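PDB 3K0Z: putative polyketide cyclase from Bacillus cereus, which is of unknown function but, as a SnoaL-like putative polyketide cyclase, may act on a polyketide-like small molecule. Local coordinates for residues A[19-25]-A[96-102]; A[39-44]-A[128-132]; A[9-13]-A[33-38]; A[56-60]-A[135-139]; A[46-52]-A[79-84]. All blocks are in the same frame, centred on the assembly; numbering follows the deposited sequence.

Interaction 1 (A[19-25]-A[96-102])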
# COMPACT_ATOMS: atom_id res chain seq x y z
N PRO A 19 10.87 4.15 -11.78
CA PRO A 19 10.15 2.93 -11.43
C PRO A 19 10.74 1.71 -12.10
O PRO A 19 11.07 1.76 -13.28
CB PRO A 19 8.75 3.18 -11.97
CG PRO A 19 8.63 4.70 -12.02
CD PRO A 19 10.00 5.15 -12.43
N LYS A 20 10.90 0.62 -11.34
CA LYS A 20 11.42 -0.61 -11.86
C LYS A 20 10.36 -1.35 -12.68
O LYS A 20 10.70 -2.12 -13.58
CB LYS A 20 11.92 -1.52 -10.74
CG LYS A 20 13.12 -0.98 -10.01
CD LYS A 20 13.90 -2.10 -9.32
CE LYS A 20 14.74 -1.54 -8.18
NZ LYS A 20 15.29 -0.17 -8.47
N ALA A 21 9.09 -1.11 -12.36
CA ALA A 21 7.94 -1.68 -13.09
C ALA A 21 6.82 -0.64 -13.03
O ALA A 21 6.74 0.15 -12.08
CB ALA A 21 7.49 -3.01 -12.47
N MSE A 22 5.99 -0.59 -14.06
CA MSE A 22 4.85 0.32 -14.10
C MSE A 22 3.70 -0.26 -14.87
O MSE A 22 3.92 -0.93 -15.87
CB MSE A 22 5.19 1.61 -14.87
CG MSE A 22 5.90 2.62 -14.14
SE MSE A 22 6.05 4.31 -15.16
CE MSE A 22 7.02 3.84 -16.52
N THR A 23 2.49 0.07 -14.43
CA THR A 23 1.29 -0.19 -15.15
C THR A 23 0.53 1.14 -15.29
O THR A 23 0.16 1.79 -14.30
CB THR A 23 0.43 -1.25 -14.43
OG1 THR A 23 1.19 -2.46 -14.33
CG2 THR A 23 -0.85 -1.50 -15.17
N ILE A 24 0.29 1.55 -16.53
CA ILE A 24 -0.44 2.77 -16.80
C ILE A 24 -1.74 2.52 -17.58
O ILE A 24 -1.74 1.92 -18.66
CB ILE A 24 0.39 3.78 -17.57
CG1 ILE A 24 1.77 3.98 -16.91
CG2 ILE A 24 -0.42 5.08 -17.65
CD1 ILE A 24 2.79 4.84 -17.72
N ASP A 25 -2.82 3.04 -17.02
CA ASP A 25 -4.17 3.05 -17.63
C ASP A 25 -4.04 3.58 -19.07
O ASP A 25 -3.61 4.70 -19.26
CB ASP A 25 -5.00 4.01 -16.75
CG ASP A 25 -6.40 4.32 -17.26
OD1 ASP A 25 -6.82 3.95 -18.38
OD2 ASP A 25 -7.08 5.04 -16.49
N GLU A 96 13.96 3.79 -3.53
CA GLU A 96 13.74 3.36 -4.91
C GLU A 96 12.26 3.02 -5.12
O GLU A 96 11.59 2.58 -4.18
CB GLU A 96 14.59 2.16 -5.20
CG GLU A 96 16.06 2.47 -5.27
CD GLU A 96 16.84 1.34 -6.02
OE1 GLU A 96 16.83 0.17 -5.58
OE2 GLU A 96 17.42 1.63 -7.09
N ILE A 97 11.75 3.26 -6.32
CA ILE A 97 10.39 2.93 -6.68
C ILE A 97 10.39 1.53 -7.34
O ILE A 97 10.94 1.31 -8.46
CB ILE A 97 9.79 4.00 -7.70
CG1 ILE A 97 9.87 5.44 -7.17
CG2 ILE A 97 8.33 3.60 -8.13
CD1 ILE A 97 9.52 6.52 -8.25
N GLU A 98 9.82 0.57 -6.62
CA GLU A 98 9.69 -0.77 -7.14
C GLU A 98 8.57 -0.93 -8.15
O GLU A 98 8.71 -1.67 -9.14
CB GLU A 98 9.53 -1.79 -6.03
CG GLU A 98 10.66 -1.81 -5.03
CD GLU A 98 11.97 -2.27 -5.62
OE1 GLU A 98 11.95 -3.17 -6.47
OE2 GLU A 98 13.03 -1.71 -5.27
N ASP A 99 7.46 -0.26 -7.96
CA ASP A 99 6.33 -0.44 -8.86
C ASP A 99 5.45 0.81 -8.76
O ASP A 99 5.37 1.44 -7.70
CB ASP A 99 5.60 -1.73 -8.50
CG ASP A 99 4.62 -2.22 -9.59
OD1 ASP A 99 4.56 -1.67 -10.71
OD2 ASP A 99 3.87 -3.19 -9.28
N LEU A 100 4.93 1.24 -9.90
CA LEU A 100 4.03 2.36 -9.99
C LEU A 100 2.79 2.00 -10.80
O LEU A 100 2.90 1.62 -11.99
CB LEU A 100 4.77 3.52 -10.68
CG LEU A 100 4.42 4.92 -10.30
CD1 LEU A 100 4.75 5.18 -8.76
CD2 LEU A 100 5.10 5.92 -11.26
N LEU A 101 1.61 2.13 -10.19
CA LEU A 101 0.30 1.78 -10.85
C LEU A 101 -0.49 3.07 -11.05
O LEU A 101 -0.85 3.75 -10.07
CB LEU A 101 -0.50 0.81 -10.01
CG LEU A 101 0.40 -0.31 -9.49
CD1 LEU A 101 -0.37 -1.19 -8.42
CD2 LEU A 101 0.98 -1.13 -10.67
N VAL A 102 -0.76 3.42 -12.31
CA VAL A 102 -1.35 4.74 -12.63
C VAL A 102 -2.74 4.59 -13.26
O VAL A 102 -2.86 4.04 -14.32
CB VAL A 102 -0.40 5.55 -13.52
CG1 VAL A 102 -0.96 6.93 -13.76
CG2 VAL A 102 1.06 5.62 -12.89
O HOH W 1 3.42 -2.93 -12.72

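Interaction 2 (A[39-44]-A[128-132])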
# COMPACT_ATOMS: atom_id res chain seq x y z
N ALA A 39 5.16 13.43 -11.06
CA ALA A 39 4.89 13.85 -9.68
C ALA A 39 5.39 12.79 -8.73
O ALA A 39 5.98 13.07 -7.68
CB ALA A 39 3.37 14.10 -9.48
N ALA A 40 5.16 11.54 -9.09
CA ALA A 40 5.65 10.42 -8.26
C ALA A 40 7.15 10.44 -8.20
O ALA A 40 7.70 10.28 -7.14
CB ALA A 40 5.18 9.11 -8.82
N GLN A 41 7.82 10.65 -9.34
CA GLN A 41 9.27 10.68 -9.35
C GLN A 41 9.83 11.79 -8.44
O GLN A 41 10.79 11.56 -7.69
CB GLN A 41 9.80 10.85 -10.75
CG GLN A 41 9.74 9.63 -11.63
CD GLN A 41 10.53 9.85 -12.88
OE1 GLN A 41 10.01 10.34 -13.92
NE2 GLN A 41 11.81 9.46 -12.83
N ARG A 42 9.21 12.97 -8.49
CA ARG A 42 9.67 14.10 -7.68
C ARG A 42 9.40 13.84 -6.23
O ARG A 42 10.17 14.24 -5.40
CB ARG A 42 8.98 15.41 -8.07
CG ARG A 42 9.38 15.96 -9.41
CD ARG A 42 8.85 17.37 -9.66
NE ARG A 42 9.12 17.83 -11.03
CZ ARG A 42 8.30 17.67 -12.08
NH1 ARG A 42 7.10 17.11 -11.96
NH2 ARG A 42 8.67 18.12 -13.26
N PHE A 43 8.27 13.23 -5.91
CA PHE A 43 7.93 12.90 -4.56
C PHE A 43 8.95 11.92 -3.99
O PHE A 43 9.45 12.13 -2.87
CB PHE A 43 6.49 12.33 -4.48
CG PHE A 43 5.89 12.31 -3.08
CD1 PHE A 43 5.75 13.48 -2.34
CD2 PHE A 43 5.38 11.13 -2.55
CE1 PHE A 43 5.17 13.45 -1.06
CE2 PHE A 43 4.75 11.13 -1.29
CZ PHE A 43 4.66 12.28 -0.56
N TYR A 44 9.30 10.87 -4.73
CA TYR A 44 10.33 9.93 -4.20
C TYR A 44 11.77 10.48 -4.32
O TYR A 44 12.61 10.08 -3.52
CB TYR A 44 10.12 8.47 -4.67
CG TYR A 44 8.73 8.08 -4.24
CD1 TYR A 44 8.42 7.93 -2.90
CD2 TYR A 44 7.70 8.02 -5.16
CE1 TYR A 44 7.11 7.73 -2.46
CE2 TYR A 44 6.39 7.77 -4.74
CZ TYR A 44 6.11 7.63 -3.39
OH TYR A 44 4.83 7.44 -2.98
N ASP A 128 2.28 3.52 -0.99
CA ASP A 128 1.61 4.81 -0.90
C ASP A 128 0.56 4.89 -1.97
O ASP A 128 0.77 4.40 -3.08
CB ASP A 128 2.54 5.98 -1.20
CG ASP A 128 3.73 6.11 -0.25
OD1 ASP A 128 3.99 5.23 0.62
OD2 ASP A 128 4.43 7.16 -0.37
N ILE A 129 -0.55 5.53 -1.64
CA ILE A 129 -1.59 5.85 -2.62
C ILE A 129 -1.61 7.39 -2.69
O ILE A 129 -1.85 8.07 -1.67
CB ILE A 129 -2.97 5.33 -2.22
CG1 ILE A 129 -2.96 3.79 -2.21
CG2 ILE A 129 -4.02 5.88 -3.21
CD1 ILE A 129 -4.14 3.18 -1.46
N LEU A 130 -1.37 7.89 -3.88
CA LEU A 130 -1.32 9.34 -4.14
C LEU A 130 -2.51 9.79 -4.99
O LEU A 130 -2.82 9.14 -5.97
CB LEU A 130 -0.05 9.65 -4.89
CG LEU A 130 1.29 9.14 -4.38
CD1 LEU A 130 2.33 9.44 -5.48
CD2 LEU A 130 1.73 9.69 -3.03
N HIS A 131 -3.15 10.90 -4.61
CA HIS A 131 -4.19 11.52 -5.42
C HIS A 131 -3.51 12.69 -6.14
O HIS A 131 -2.91 13.56 -5.49
CB HIS A 131 -5.27 12.05 -4.54
CG HIS A 131 -6.61 12.14 -5.20
ND1 HIS A 131 -7.76 12.35 -4.47
CD2 HIS A 131 -6.99 11.99 -6.49
CE1 HIS A 131 -8.79 12.37 -5.30
NE2 HIS A 131 -8.35 12.15 -6.53
N VAL A 132 -3.57 12.68 -7.46
CA VAL A 132 -2.88 13.70 -8.28
C VAL A 132 -3.88 14.50 -9.08
O VAL A 132 -4.72 13.90 -9.71
CB VAL A 132 -1.92 13.05 -9.29
CG1 VAL A 132 -1.05 14.13 -9.98
CG2 VAL A 132 -1.05 11.99 -8.60

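Interaction 3 (A[9-13]-A[33-38])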
# COMPACT_ATOMS: atom_id res chain seq x y z
N GLU A 9 4.06 5.39 -24.30
CA GLU A 9 5.13 5.35 -23.24
C GLU A 9 5.43 6.69 -22.54
O GLU A 9 5.37 7.76 -23.15
CB GLU A 9 6.45 4.84 -23.82
CG GLU A 9 6.59 3.32 -23.85
CD GLU A 9 8.05 2.89 -23.72
N VAL A 10 5.79 6.61 -21.27
CA VAL A 10 6.16 7.79 -20.53
C VAL A 10 7.67 7.99 -20.55
O VAL A 10 8.45 7.10 -20.25
CB VAL A 10 5.65 7.74 -19.05
CG1 VAL A 10 6.22 8.91 -18.26
CG2 VAL A 10 4.12 7.76 -19.00
N GLN A 11 8.08 9.21 -20.86
CA GLN A 11 9.47 9.59 -20.79
C GLN A 11 9.76 10.03 -19.36
O GLN A 11 9.26 11.08 -18.90
CB GLN A 11 9.74 10.72 -21.76
CG GLN A 11 11.16 11.11 -21.83
CD GLN A 11 11.39 12.25 -22.82
OE1 GLN A 11 10.89 12.20 -23.95
NE2 GLN A 11 12.12 13.28 -22.38
N LEU A 12 10.57 9.24 -18.66
CA LEU A 12 10.87 9.49 -17.27
C LEU A 12 11.88 10.62 -17.08
O LEU A 12 12.74 10.84 -17.94
CB LEU A 12 11.44 8.22 -16.64
CG LEU A 12 10.55 6.99 -16.61
CD1 LEU A 12 11.39 5.82 -16.17
CD2 LEU A 12 9.29 7.17 -15.70
N LEU A 13 11.78 11.29 -15.93
CA LEU A 13 12.72 12.33 -15.57
C LEU A 13 14.01 11.67 -15.12
O LEU A 13 14.02 10.63 -14.43
CB LEU A 13 12.17 13.20 -14.43
CG LEU A 13 11.02 14.18 -14.70
CD1 LEU A 13 10.56 14.77 -13.37
CD2 LEU A 13 11.40 15.25 -15.68
N ALA A 33 -0.63 10.86 -18.32
CA ALA A 33 0.19 9.81 -17.71
C ALA A 33 1.57 10.34 -17.26
O ALA A 33 2.06 10.00 -16.18
CB ALA A 33 0.37 8.61 -18.67
N THR A 34 2.17 11.18 -18.08
CA THR A 34 3.51 11.71 -17.81
C THR A 34 3.50 12.62 -16.59
O THR A 34 4.39 12.55 -15.76
CB THR A 34 4.03 12.49 -19.03
OG1 THR A 34 4.11 11.62 -20.16
CG2 THR A 34 5.40 13.08 -18.79
N GLU A 35 2.49 13.48 -16.47
CA GLU A 35 2.50 14.37 -15.33
C GLU A 35 2.26 13.63 -13.97
O GLU A 35 2.76 14.02 -12.92
CB GLU A 35 1.58 15.55 -15.56
CG GLU A 35 0.13 15.22 -15.46
CD GLU A 35 -0.79 16.26 -16.10
OE1 GLU A 35 -0.29 17.28 -16.62
OE2 GLU A 35 -2.04 16.04 -16.06
N MSE A 36 1.51 12.54 -14.00
CA MSE A 36 1.32 11.71 -12.82
C MSE A 36 2.60 10.96 -12.46
O MSE A 36 2.99 10.90 -11.28
CB MSE A 36 0.14 10.77 -13.05
CG MSE A 36 -1.15 11.51 -13.10
SE MSE A 36 -2.61 10.41 -13.73
CE MSE A 36 -3.16 9.59 -11.99
N VAL A 37 3.27 10.38 -13.45
CA VAL A 37 4.52 9.64 -13.19
C VAL A 37 5.60 10.61 -12.67
O VAL A 37 6.29 10.32 -11.71
CB VAL A 37 5.01 8.86 -14.43
CG1 VAL A 37 6.41 8.38 -14.25
CG2 VAL A 37 4.07 7.68 -14.72
N HIS A 38 5.69 11.79 -13.29
CA HIS A 38 6.67 12.79 -12.89
C HIS A 38 6.41 13.29 -11.47
O HIS A 38 7.35 13.53 -10.74
CB HIS A 38 6.65 13.96 -13.88
CG HIS A 38 7.33 13.64 -15.17
ND1 HIS A 38 7.57 14.58 -16.15
CD2 HIS A 38 7.88 12.48 -15.62
CE1 HIS A 38 8.20 14.00 -17.16
NE2 HIS A 38 8.41 12.73 -16.86
O HOH W 2 6.65 11.60 -21.38

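Interaction 4 (A[56-60]-A[135-139])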
# COMPACT_ATOMS: atom_id res chain seq x y z
N PRO A 56 7.27 22.31 -3.40
CA PRO A 56 6.29 23.03 -4.17
C PRO A 56 6.18 22.63 -5.64
O PRO A 56 5.25 23.05 -6.32
CB PRO A 56 6.75 24.49 -4.05
CG PRO A 56 8.13 24.45 -3.57
CD PRO A 56 8.37 23.16 -2.93
N GLN A 57 7.12 21.84 -6.17
CA GLN A 57 6.97 21.38 -7.53
C GLN A 57 6.18 20.08 -7.57
O GLN A 57 5.84 19.60 -8.66
CB GLN A 57 8.33 21.15 -8.18
CG GLN A 57 9.22 22.41 -8.23
CD GLN A 57 10.60 22.10 -8.75
OE1 GLN A 57 10.77 21.88 -9.93
NE2 GLN A 57 11.61 22.11 -7.87
N THR A 58 5.89 19.50 -6.40
CA THR A 58 5.38 18.13 -6.32
C THR A 58 4.01 18.00 -5.67
O THR A 58 3.16 17.24 -6.17
CB THR A 58 6.36 17.25 -5.55
OG1 THR A 58 7.69 17.43 -6.06
CG2 THR A 58 5.95 15.75 -5.61
N VAL A 59 3.80 18.73 -4.58
CA VAL A 59 2.54 18.72 -3.85
C VAL A 59 1.89 20.10 -3.85
O VAL A 59 2.56 21.10 -4.01
CB VAL A 59 2.70 18.12 -2.41
CG1 VAL A 59 3.51 16.79 -2.47
CG2 VAL A 59 3.40 19.12 -1.45
N THR A 60 0.57 20.14 -3.67
CA THR A 60 -0.16 21.40 -3.63
C THR A 60 0.06 22.01 -2.25
O THR A 60 0.41 21.33 -1.29
CB THR A 60 -1.65 21.22 -3.86
OG1 THR A 60 -2.18 20.38 -2.84
CG2 THR A 60 -1.90 20.62 -5.23
N GLY A 135 -1.20 17.40 -12.22
CA GLY A 135 0.23 17.19 -12.08
C GLY A 135 0.84 17.41 -10.72
O GLY A 135 2.08 17.36 -10.60
N LYS A 136 0.00 17.66 -9.70
CA LYS A 136 0.48 17.71 -8.33
C LYS A 136 -0.30 16.81 -7.38
O LYS A 136 -1.47 16.53 -7.59
CB LYS A 136 0.56 19.14 -7.81
CG LYS A 136 1.60 19.96 -8.58
CD LYS A 136 2.16 21.05 -7.73
CE LYS A 136 2.86 22.12 -8.56
NZ LYS A 136 3.08 23.31 -7.69
N ILE A 137 0.38 16.33 -6.35
CA ILE A 137 -0.22 15.43 -5.38
C ILE A 137 -1.00 16.30 -4.39
O ILE A 137 -0.42 17.22 -3.77
CB ILE A 137 0.88 14.63 -4.63
CG1 ILE A 137 1.70 13.76 -5.62
CG2 ILE A 137 0.25 13.81 -3.49
CD1 ILE A 137 3.02 13.19 -4.95
N THR A 138 -2.30 16.03 -4.25
CA THR A 138 -3.13 16.80 -3.33
C THR A 138 -3.27 16.15 -1.94
O THR A 138 -3.46 16.83 -0.93
CB THR A 138 -4.50 17.03 -3.90
OG1 THR A 138 -5.18 15.78 -4.03
CG2 THR A 138 -4.41 17.77 -5.24
N GLU A 139 -3.21 14.82 -1.91
CA GLU A 139 -3.40 14.08 -0.66
C GLU A 139 -2.84 12.65 -0.82
O GLU A 139 -2.58 12.17 -1.93
CB GLU A 139 -4.88 14.05 -0.24
CG GLU A 139 -5.80 13.47 -1.28
CD GLU A 139 -7.31 13.65 -0.99
OE1 GLU A 139 -7.71 14.13 0.06
OE2 GLU A 139 -8.11 13.24 -1.82
O HOH W 3 5.22 17.46 -9.99

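Interaction 5 (A[46-52]-A[79-84])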
# COMPACT_ATOMS: atom_id res chain seq x y z
N PHE A 46 12.34 13.55 -3.44
CA PHE A 46 12.37 14.27 -2.20
C PHE A 46 12.67 13.30 -1.06
O PHE A 46 13.55 13.54 -0.24
CB PHE A 46 11.07 15.01 -1.95
CG PHE A 46 11.02 15.57 -0.57
CD1 PHE A 46 11.85 16.62 -0.21
CD2 PHE A 46 10.22 14.99 0.39
CE1 PHE A 46 11.85 17.12 1.10
CE2 PHE A 46 10.19 15.47 1.68
CZ PHE A 46 11.01 16.53 2.05
N TRP A 47 11.94 12.19 -0.98
CA TRP A 47 12.22 11.23 0.09
C TRP A 47 13.64 10.69 -0.01
O TRP A 47 14.25 10.40 1.03
CB TRP A 47 11.23 10.11 0.11
CG TRP A 47 9.82 10.55 0.50
CD1 TRP A 47 8.70 10.46 -0.25
CD2 TRP A 47 9.42 11.18 1.75
NE1 TRP A 47 7.62 10.97 0.44
CE2 TRP A 47 8.04 11.43 1.66
CE3 TRP A 47 10.10 11.52 2.93
CZ2 TRP A 47 7.31 12.00 2.72
CZ3 TRP A 47 9.37 12.12 3.98
CH2 TRP A 47 7.99 12.35 3.85
N ASP A 48 14.18 10.55 -1.23
CA ASP A 48 15.55 10.05 -1.36
C ASP A 48 16.60 11.09 -0.96
O ASP A 48 17.63 10.73 -0.41
CB ASP A 48 15.76 9.57 -2.78
CG ASP A 48 17.11 8.86 -2.99
OD1 ASP A 48 17.47 7.93 -2.24
OD2 ASP A 48 17.81 9.24 -3.91
N THR A 49 16.32 12.37 -1.23
CA THR A 49 17.30 13.44 -1.07
C THR A 49 17.08 14.46 0.05
O THR A 49 18.06 15.05 0.55
CB THR A 49 17.42 14.23 -2.39
OG1 THR A 49 16.22 14.98 -2.61
CG2 THR A 49 17.63 13.26 -3.54
N GLY A 50 15.84 14.68 0.44
CA GLY A 50 15.53 15.76 1.38
C GLY A 50 15.59 17.14 0.77
O GLY A 50 15.57 18.12 1.50
N LYS A 51 15.68 17.27 -0.56
CA LYS A 51 15.76 18.60 -1.20
C LYS A 51 14.41 19.30 -1.15
O LYS A 51 13.50 19.00 -1.96
CB LYS A 51 16.22 18.51 -2.67
CG LYS A 51 17.71 18.23 -2.89
N GLU A 52 14.26 20.21 -0.19
CA GLU A 52 12.97 20.89 0.05
C GLU A 52 12.43 21.72 -1.11
O GLU A 52 11.23 21.91 -1.20
CB GLU A 52 13.03 21.74 1.32
CG GLU A 52 13.25 20.91 2.60
CD GLU A 52 13.23 21.79 3.87
OE1 GLU A 52 13.10 23.02 3.73
OE2 GLU A 52 13.32 21.24 4.97
N LEU A 79 6.33 17.12 5.71
CA LEU A 79 7.24 16.49 4.78
C LEU A 79 8.71 16.87 5.10
O LEU A 79 9.61 16.04 5.10
CB LEU A 79 6.88 16.89 3.35
CG LEU A 79 5.48 16.40 2.89
CD1 LEU A 79 5.16 16.94 1.53
CD2 LEU A 79 5.37 14.84 2.92
N LYS A 80 8.90 18.15 5.34
CA LYS A 80 10.22 18.69 5.73
C LYS A 80 10.69 18.12 7.05
O LYS A 80 11.88 17.82 7.23
CB LYS A 80 10.10 20.20 5.84
CG LYS A 80 9.69 20.85 4.54
CD LYS A 80 9.54 22.34 4.70
CE LYS A 80 8.88 22.94 3.48
NZ LYS A 80 8.57 24.36 3.77
N PHE A 81 9.77 18.04 8.01
CA PHE A 81 10.09 17.48 9.32
C PHE A 81 10.57 16.04 9.21
O PHE A 81 11.61 15.70 9.75
CB PHE A 81 8.89 17.55 10.26
CG PHE A 81 9.14 16.90 11.60
CD1 PHE A 81 9.82 17.59 12.58
CD2 PHE A 81 8.72 15.60 11.86
CE1 PHE A 81 10.09 16.99 13.82
CE2 PHE A 81 9.00 15.00 13.09
CZ PHE A 81 9.69 15.70 14.05
N ALA A 82 9.82 15.22 8.50
CA ALA A 82 10.08 13.79 8.37
C ALA A 82 11.43 13.46 7.72
O ALA A 82 12.15 12.54 8.18
CB ALA A 82 8.89 13.09 7.58
N ALA A 83 11.76 14.18 6.66
CA ALA A 83 13.02 13.98 5.95
C ALA A 83 14.22 14.25 6.88
O ALA A 83 15.17 13.47 6.92
CB ALA A 83 13.08 14.89 4.73
N GLN A 84 14.17 15.35 7.62
CA GLN A 84 15.25 15.71 8.53
C GLN A 84 15.30 14.80 9.74
O GLN A 84 16.39 14.41 10.17
CB GLN A 84 15.07 17.15 9.02
CG GLN A 84 15.17 18.18 7.95
CD GLN A 84 14.91 19.57 8.49
OE1 GLN A 84 15.78 20.16 9.11
NE2 GLN A 84 13.68 20.07 8.29
O HOH W 4 12.63 22.46 7.48

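Interaction 1 (A[19-25]-A[96-102])
The edge strand 22-24 joins the mixed sheet by pairing in parallel with strand 93-103, placing M22, T23 and I24 beside L100, L101 and V102. The backbone of 19-25 alternately donates to and accepts from its partner. T23 N reaches L100 O at 2.9 Å, and T23 O receives V102 N at 2.7 Å. D25 N continues the ladder to V102 O, at 168° about its hydrogen, while K20 N to I97 O and L100 N to A21 O meet their carbonyls at a tilt.

Side chains of the two strands separate onto two faces. On the helix side, M22 runs alongside L100, with CG lying 3.7 Å from L100 CB before the selenium end turns away. The P19 ring adds CG against L100 CD2 (3.8 Å), and CB against I97 CG2. On the other face, T23 CB meets L101 CD2 at 3.8 Å. A water there links T23 OG1 to D99 OD1, donating to the carboxylate at 2.6 Å. A chi1 of -165° lets D99 turn OD1 to this water while OD2 pairs with K106 of the second subunit. At the outer end K20 lays CD and CE along the E98 carboxylate, whose OE2 is hydrogen-bonded to S112. In the conformer described, K20 NZ forms a salt bridge with E96 OE2 whose hydrogen bond is weak; a second conformer makes this pairing tentative. E98 and D99 both lie opposite R110, a classic beta bulge in the curved sheet of an NTF2-like fold.

Interaction 2 (A[39-44]-A[128-132])
Y44 and D128 meet at the tight end of this helix-on-sheet contact. Y44 OH donates to D128 OD2 across 2.7 Å, the two side chains arriving from opposite directions. The oxygen sits at the edge of the tyrosine ring, close to its plane, whereas the hydroxyl approaches from above the carboxylate, 43° out of its plane. The two planes are turned 53° against each other. The D128 side chain is buried, so this bond satisfies a polar atom inside the protein.

F43 brings its ring edge to the same oxygen, CE2 standing 4.1 Å from D128 OD2, and the same CE2 touches L130 CD2 at 3.8 Å. This reach follows from chi1 of -164°, which puts the ring anti to the backbone N and sends it from the helix toward the strand. L130 thus fills the angle between the two aromatic residues: CD2 also lies 3.8 Å from Y44 OH, while CD1 faces the A40 methyl and the Y44 hydroxyl.

Toward the start of the helix segment the fit is looser although still buried. A40 CB is 4.4 Å from L130 CD1, and A39 CB is equally far from V132 CG1. The segment axes are 10.9 Å apart at their closest.

Such a long helix packed on a curved sheet is the core of the NTF2-like alpha+beta fold. Strand 106-117 supplies A109 and L111 beneath Y44, and strand 136-144 supplies I137 beside F43 and L130 and H142 beside D128. T58 of helix 55-58 closes on F43, and W47, one turn on, meets its ring edge-to-face.

Interaction 3 (A[9-13]-A[33-38])
An extended N-terminal arm packs here on the first half of helix 30-49, with Q11 and L13 gripping H38 and V10 resting on A33, T34 and V37. The imidazole is held on several sides. H38 NE2 donates to Q11 O at 2.8 Å, the oxygen lying close to the ring plane and the donor in the plane of the carbonyl, with 158° about the hydrogen. L13 covers one face: its CG is 3.5 Å from the ring centroid and almost exactly on the normal, a CH-pi contact with the two methyls spread to either side. T34 CG2 from the preceding helical turn touches the opposite face nearer the rim. A chi1 of -76° keeps the ring beside its own backbone N, leaning toward the arm.

Toward the start of the arm, V10 divides its branches over one side of the helix. CG2 meets A33 CB at 3.9 Å, while CG1 reaches T34 CA and V37 CB. L12 CD2 presses on V37 CG1 at 3.4 Å, tighter than usual for two carbons. A water accepts from Q11 N and donates to T34 OG1, both at 2.8 Å. T34 OG1 is also bonded to Q30 O, and L13 N to Q41 OE1.

Since H38 NE2 acts as donor, that nitrogen carries a proton. The in-plane bond, together with carbon on both faces, probably restricts rotation of the ring.

Interaction 4 (A[56-60]-A[135-139])
K136 and P56 make the outermost of three direct hydrogen bonds: K136 NZ donates to P56 O at 2.6 Å, nearly in line with the carbonyl. The lysine gets there because its chain is extended beyond CG, running past T58 O and V59 O; CE lies 3.4 Å from P56 O. The ammonium is thus held by a carbonyl of the short, weakly bonded helix 55-58.

The other two bonds link backbones. I137 N gives to T58 O at 2.9 Å, nearly straight (174°), and T60 N returns a bond to I137 O at 3.1 Å from a tilt out of the carbonyl plane. V59 and I137 are therefore a parallel bridge, and with strand 63-65, which pairs farther along strand 136-144, the chain forms the outer border of the mixed sheet in this NTF2-like fold.

On the buried face of that bridge, the V59 side chain slants across I137, its CG1 4.0 Å from I137 CB. Alongside, T58 CG2 and I137 CD1 point the same way and touch at 3.9 Å. T60 works from the other side: chi1 of 61° leaves CG2 anti to the carbonyl carbon, where it rests on T138 CG2 (3.8 Å) and K136 CB.

In the next shell, T58 OG1 is tied to L54 O and the Q57 amide to E53 O, which hold the helical turn. F43 of helix 30-49 lies against V59, as do T76 and L79 of helix 76-87, and T138 OG1 bonds weakly to H131 O on the adjoining strand.

Interaction 5 (A[46-52]-A[79-84])
F46 and W47, adjacent on the last turn of helix 30-49, meet L79, A82 and A83 of helix 76-87 with two differently turned rings. F46 comes in edge first: L79 O lies near its ring plane, 3.4 Å from CZ, and that same tip atom also touches A83 CB at 3.8 Å. A chi1 of 171° trains this ring on the opposing helix. W47 lies across L79 at about a right angle, CZ2 only 3.4 Å from L79 CD2, while the indole edge at CZ3 meets A82 CB at 3.8 Å. One face of the indole is covered from its own segment, F46 CD2 standing over its centre.

At the helix end T49 OG1 accepts from K51 N, an ST turn, and G50, with positive phi, brings its CA to 4.2 Å from A83 CB. Beyond it E52 crosses K80 at roughly a right angle, so that OE2 rests 3.5 Å from K80 CB against the aliphatic chain. The charges stay apart, E52 OE1 and K80 NZ being 4.7 Å from each other. A water donates to E52 OE2 and accepts weakly from Q84 NE2.

A82 lies beside a bound CHES molecule that may mark a pocket, and the loop residue R72 borders W47 and A82. L54 and I55 flank F46. R87, at the end of helix 76-87, reaches back to A83 O and across to W47 O, linking its helix to the end of helix 30-49.

Helix 30-49 carries three of the contacts: interaction 3 near its start, interaction 2 in the middle and interaction 5 at its end. Interactions 1 and 2, centres 11 Å apart, meet where L100 CD1 packs on A40 CB at 3.9 Å, and I24 and P19 join interaction 1 to the arm of interaction 3. Interactions 2 and 4 are closest, 8 Å between centres, linked by H131 ND1 to E139 OE2. L79 connects interaction 5 to F43 and V59. The CHES molecule beside A82, probably from crystallisation, may mark a pocket next to interaction 5. Interactions 1 and 5 lie on opposite sides of the chain's centre, 21 Å apart between centres.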